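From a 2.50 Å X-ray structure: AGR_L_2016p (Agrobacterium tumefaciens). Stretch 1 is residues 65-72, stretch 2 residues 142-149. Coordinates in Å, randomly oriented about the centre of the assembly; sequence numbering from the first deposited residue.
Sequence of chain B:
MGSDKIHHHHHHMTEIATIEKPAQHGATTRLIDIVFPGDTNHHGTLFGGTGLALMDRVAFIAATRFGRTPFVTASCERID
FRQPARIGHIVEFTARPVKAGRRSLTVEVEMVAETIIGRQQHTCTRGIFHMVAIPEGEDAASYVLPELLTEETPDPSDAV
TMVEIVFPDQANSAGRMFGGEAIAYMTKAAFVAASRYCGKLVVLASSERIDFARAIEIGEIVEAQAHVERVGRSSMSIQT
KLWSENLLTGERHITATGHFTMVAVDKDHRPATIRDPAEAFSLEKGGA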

# COMPACT_ATOMS: atom_id res chain seq x y z
N ARG B 65 -11.24 -5.61 20.79
CA ARG B 65 -11.66 -6.95 21.15
C ARG B 65 -12.14 -6.96 22.57
O ARG B 65 -12.98 -7.77 22.94
CB ARG B 65 -10.49 -7.92 21.07
CG ARG B 65 -10.25 -8.55 19.72
CD ARG B 65 -9.16 -9.59 19.85
NE ARG B 65 -9.37 -10.70 18.94
CZ ARG B 65 -8.43 -11.57 18.54
NH1 ARG B 65 -7.18 -11.48 18.97
NH2 ARG B 65 -8.76 -12.53 17.69
N PHE B 66 -11.55 -6.09 23.38
CA PHE B 66 -11.87 -6.08 24.77
C PHE B 66 -13.22 -5.43 25.00
O PHE B 66 -14.10 -6.00 25.65
CB PHE B 66 -10.80 -5.36 25.58
CG PHE B 66 -11.09 -5.36 27.08
CD1 PHE B 66 -10.87 -6.50 27.84
CD2 PHE B 66 -11.62 -4.23 27.71
CE1 PHE B 66 -11.14 -6.51 29.22
CE2 PHE B 66 -11.92 -4.22 29.10
CZ PHE B 66 -11.68 -5.36 29.85
N GLY B 67 -13.38 -4.22 24.45
CA GLY B 67 -14.56 -3.41 24.76
C GLY B 67 -15.64 -3.47 23.70
O GLY B 67 -16.71 -2.95 23.91
N ARG B 68 -15.32 -4.06 22.55
CA ARG B 68 -16.28 -4.24 21.46
C ARG B 68 -17.00 -2.92 21.18
O ARG B 68 -18.23 -2.82 21.29
CB ARG B 68 -17.28 -5.36 21.82
CG ARG B 68 -16.66 -6.78 22.03
CD ARG B 68 -16.01 -7.29 20.75
NE ARG B 68 -15.25 -8.54 20.91
CZ ARG B 68 -14.45 -9.05 19.96
NH1 ARG B 68 -14.31 -8.42 18.81
NH2 ARG B 68 -13.79 -10.19 20.14
N THR B 69 -16.21 -1.89 20.85
CA THR B 69 -16.72 -0.54 20.61
C THR B 69 -15.63 0.22 19.89
O THR B 69 -14.50 -0.22 19.93
CB THR B 69 -17.11 0.16 21.95
OG1 THR B 69 -17.83 1.36 21.68
CG2 THR B 69 -15.87 0.47 22.79
N PRO B 70 -15.94 1.34 19.21
CA PRO B 70 -14.81 2.04 18.56
C PRO B 70 -13.84 2.65 19.59
O PRO B 70 -14.27 3.08 20.66
CB PRO B 70 -15.48 3.14 17.74
CG PRO B 70 -16.93 2.74 17.65
CD PRO B 70 -17.22 2.01 18.93
N PHE B 71 -12.55 2.65 19.26
CA PHE B 71 -11.50 3.24 20.08
C PHE B 71 -10.63 4.22 19.31
O PHE B 71 -10.39 4.04 18.12
CB PHE B 71 -10.56 2.15 20.59
CG PHE B 71 -11.06 1.45 21.79
CD1 PHE B 71 -10.83 1.96 23.04
CD2 PHE B 71 -11.78 0.28 21.67
CE1 PHE B 71 -11.30 1.32 24.15
CE2 PHE B 71 -12.25 -0.36 22.77
CZ PHE B 71 -12.01 0.14 24.01
N VAL B 72 -10.13 5.22 20.00
CA VAL B 72 -9.07 6.06 19.47
C VAL B 72 -7.87 6.03 20.41
O VAL B 72 -7.97 5.60 21.57
CB VAL B 72 -9.50 7.51 19.29
CG1 VAL B 72 -10.55 7.60 18.20
CG2 VAL B 72 -9.99 8.14 20.64
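Stretch 2 (142-149) SYVLPELL

Stretch 2 packs against the place where stretch 1 leaves a helix. The helix ends with Arg65, Phe66 and Gly67. Arg68 is the first residue to leave helical phi/psi, with positive phi (49/58). Thr69 and Pro70 are extended, and Phe71 and Val72 begin a strand. Stretch 2 is extended over most of its length. Tyr143 to Pro146 are loop residues with phi from -67° to -128° and psi from 134° to 163°, and Leu148 and Leu149 form a strand.

The two chains run in opposite senses in register. Gly67 lies nearest Leu145, with 5.7 Å between Gly67 CA and Leu145 CA. Thr69 pairs with Tyr143 at a wider spacing, 9.0 Å between Thr69 CA and Tyr143 CA. Tyr143 therefore reaches the turn after the helix, while Pro146 and Leu148 lie by Phe66. The contact buries 341 Å², both sides summed.

One hydrogen bond joins the stretches. Tyr143 OH donates to Gly67 O at 2.9 Å. The tyrosine has chi1 t (172°) and chi2 84°, and its CA-to-CB bond points toward stretch 1. The extended side chain spans the wide backbone gap and brings the hydroxyl to the carbonyl at the end of the helix. Gly67 O lies at the ring edge, near its plane, as expected for a partner of the phenol oxygen. Thr69 also points its CB toward stretch 2. With chi1 t (-169°), Thr69 CG2 comes to 3.6 Å from Tyr143 OH, and Thr69 OG1 lies over one face of the tyrosine ring.

Gly67 has no side chain, and the hydroxyl uses the space. A CB in ideal position would be 2.7 Å from Tyr143 OH, a clash, and a tight 3.5 Å from Leu145 CD2.

Phe66 gives the largest covered area, 98 Å². Its CA-to-CB bond points sideways, but chi1 t (-179°) and chi2 77° carry the ring nearer to stretch 2. Phe66 CE2 is 3.4 Å from Pro146 CG, the closest apolar contact. The proline CB points toward stretch 1, and its ring is C-gamma endo. Phe66 CE2 is also 4.3 Å from Leu145 CB, which lies at the ring edge. Farther along, Phe66 CZ is 4.1 Å from Leu148 CB. Leu148 has chi1 t (170°) and chi2 p (45°).

Leu145 also meets Phe71. Its CA-to-CB bond is sideways, but the end of the side chain comes nearer to stretch 1. Chi1 is m (-43°), and chi2, at 143°, lies between wells. Leu145 CD2 is 3.7 Å from Phe71 CZ, at the edge of that ring. Phe71 has chi1 m (-82°) and chi2 -86°, which brings the tip of its ring to the leucine.

Glu147 points away from stretch 1. Its side chain is extended through chi1 and chi2, both t, and is exposed. Arg68 sends its end away from stretch 2, and its guanidinium is hydrogen-bonded elsewhere in the structure.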

# COMPACT_ATOMS: atom_id res chain seq x y z
N SER B 142 -24.31 5.53 27.99
CA SER B 142 -24.20 4.66 29.17
C SER B 142 -23.24 3.49 28.93
O SER B 142 -23.29 2.46 29.61
CB SER B 142 -25.59 4.18 29.65
N TYR B 143 -22.35 3.64 27.96
CA TYR B 143 -21.35 2.60 27.72
C TYR B 143 -20.31 2.63 28.82
O TYR B 143 -19.81 3.70 29.17
CB TYR B 143 -20.64 2.81 26.38
CG TYR B 143 -19.49 1.84 26.25
CD1 TYR B 143 -19.72 0.55 25.79
CD2 TYR B 143 -18.21 2.17 26.68
CE1 TYR B 143 -18.70 -0.37 25.71
CE2 TYR B 143 -17.18 1.24 26.61
CZ TYR B 143 -17.43 -0.03 26.12
OH TYR B 143 -16.45 -0.97 26.05
N VAL B 144 -19.95 1.47 29.35
CA VAL B 144 -18.69 1.41 30.09
C VAL B 144 -17.77 0.27 29.61
O VAL B 144 -18.22 -0.68 28.95
CB VAL B 144 -18.89 1.28 31.61
CG1 VAL B 144 -20.12 2.13 32.10
CG2 VAL B 144 -19.00 -0.18 31.97
N LEU B 145 -16.49 0.33 29.96
CA LEU B 145 -15.66 -0.84 29.71
C LEU B 145 -15.92 -1.85 30.81
O LEU B 145 -16.19 -1.47 31.93
CB LEU B 145 -14.14 -0.55 29.64
CG LEU B 145 -13.66 0.66 28.90
CD1 LEU B 145 -12.47 1.19 29.69
CD2 LEU B 145 -13.30 0.23 27.50
N PRO B 146 -15.78 -3.13 30.48
CA PRO B 146 -15.93 -4.19 31.47
C PRO B 146 -14.80 -4.13 32.50
O PRO B 146 -13.70 -3.70 32.16
CB PRO B 146 -15.82 -5.48 30.63
CG PRO B 146 -15.20 -5.08 29.34
CD PRO B 146 -15.48 -3.64 29.13
N GLU B 147 -15.09 -4.52 33.76
CA GLU B 147 -14.01 -4.82 34.71
C GLU B 147 -12.90 -5.71 34.06
O GLU B 147 -13.21 -6.82 33.59
CB GLU B 147 -14.56 -5.51 35.95
CG GLU B 147 -13.56 -5.62 37.10
CD GLU B 147 -14.18 -6.17 38.41
OE1 GLU B 147 -15.21 -5.63 38.92
OE2 GLU B 147 -13.61 -7.16 38.94
N LEU B 148 -11.66 -5.21 34.00
CA LEU B 148 -10.48 -6.02 33.58
C LEU B 148 -10.07 -6.96 34.72
O LEU B 148 -10.00 -6.53 35.88
CB LEU B 148 -9.27 -5.14 33.20
CG LEU B 148 -7.86 -5.76 32.96
CD1 LEU B 148 -7.85 -7.01 32.10
CD2 LEU B 148 -6.83 -4.78 32.33
N LEU B 149 -9.83 -8.23 34.40
CA LEU B 149 -9.21 -9.20 35.36
C LEU B 149 -7.96 -9.84 34.71
O LEU B 149 -7.73 -9.68 33.50
CB LEU B 149 -10.23 -10.25 35.88
CG LEU B 149 -11.25 -10.88 34.91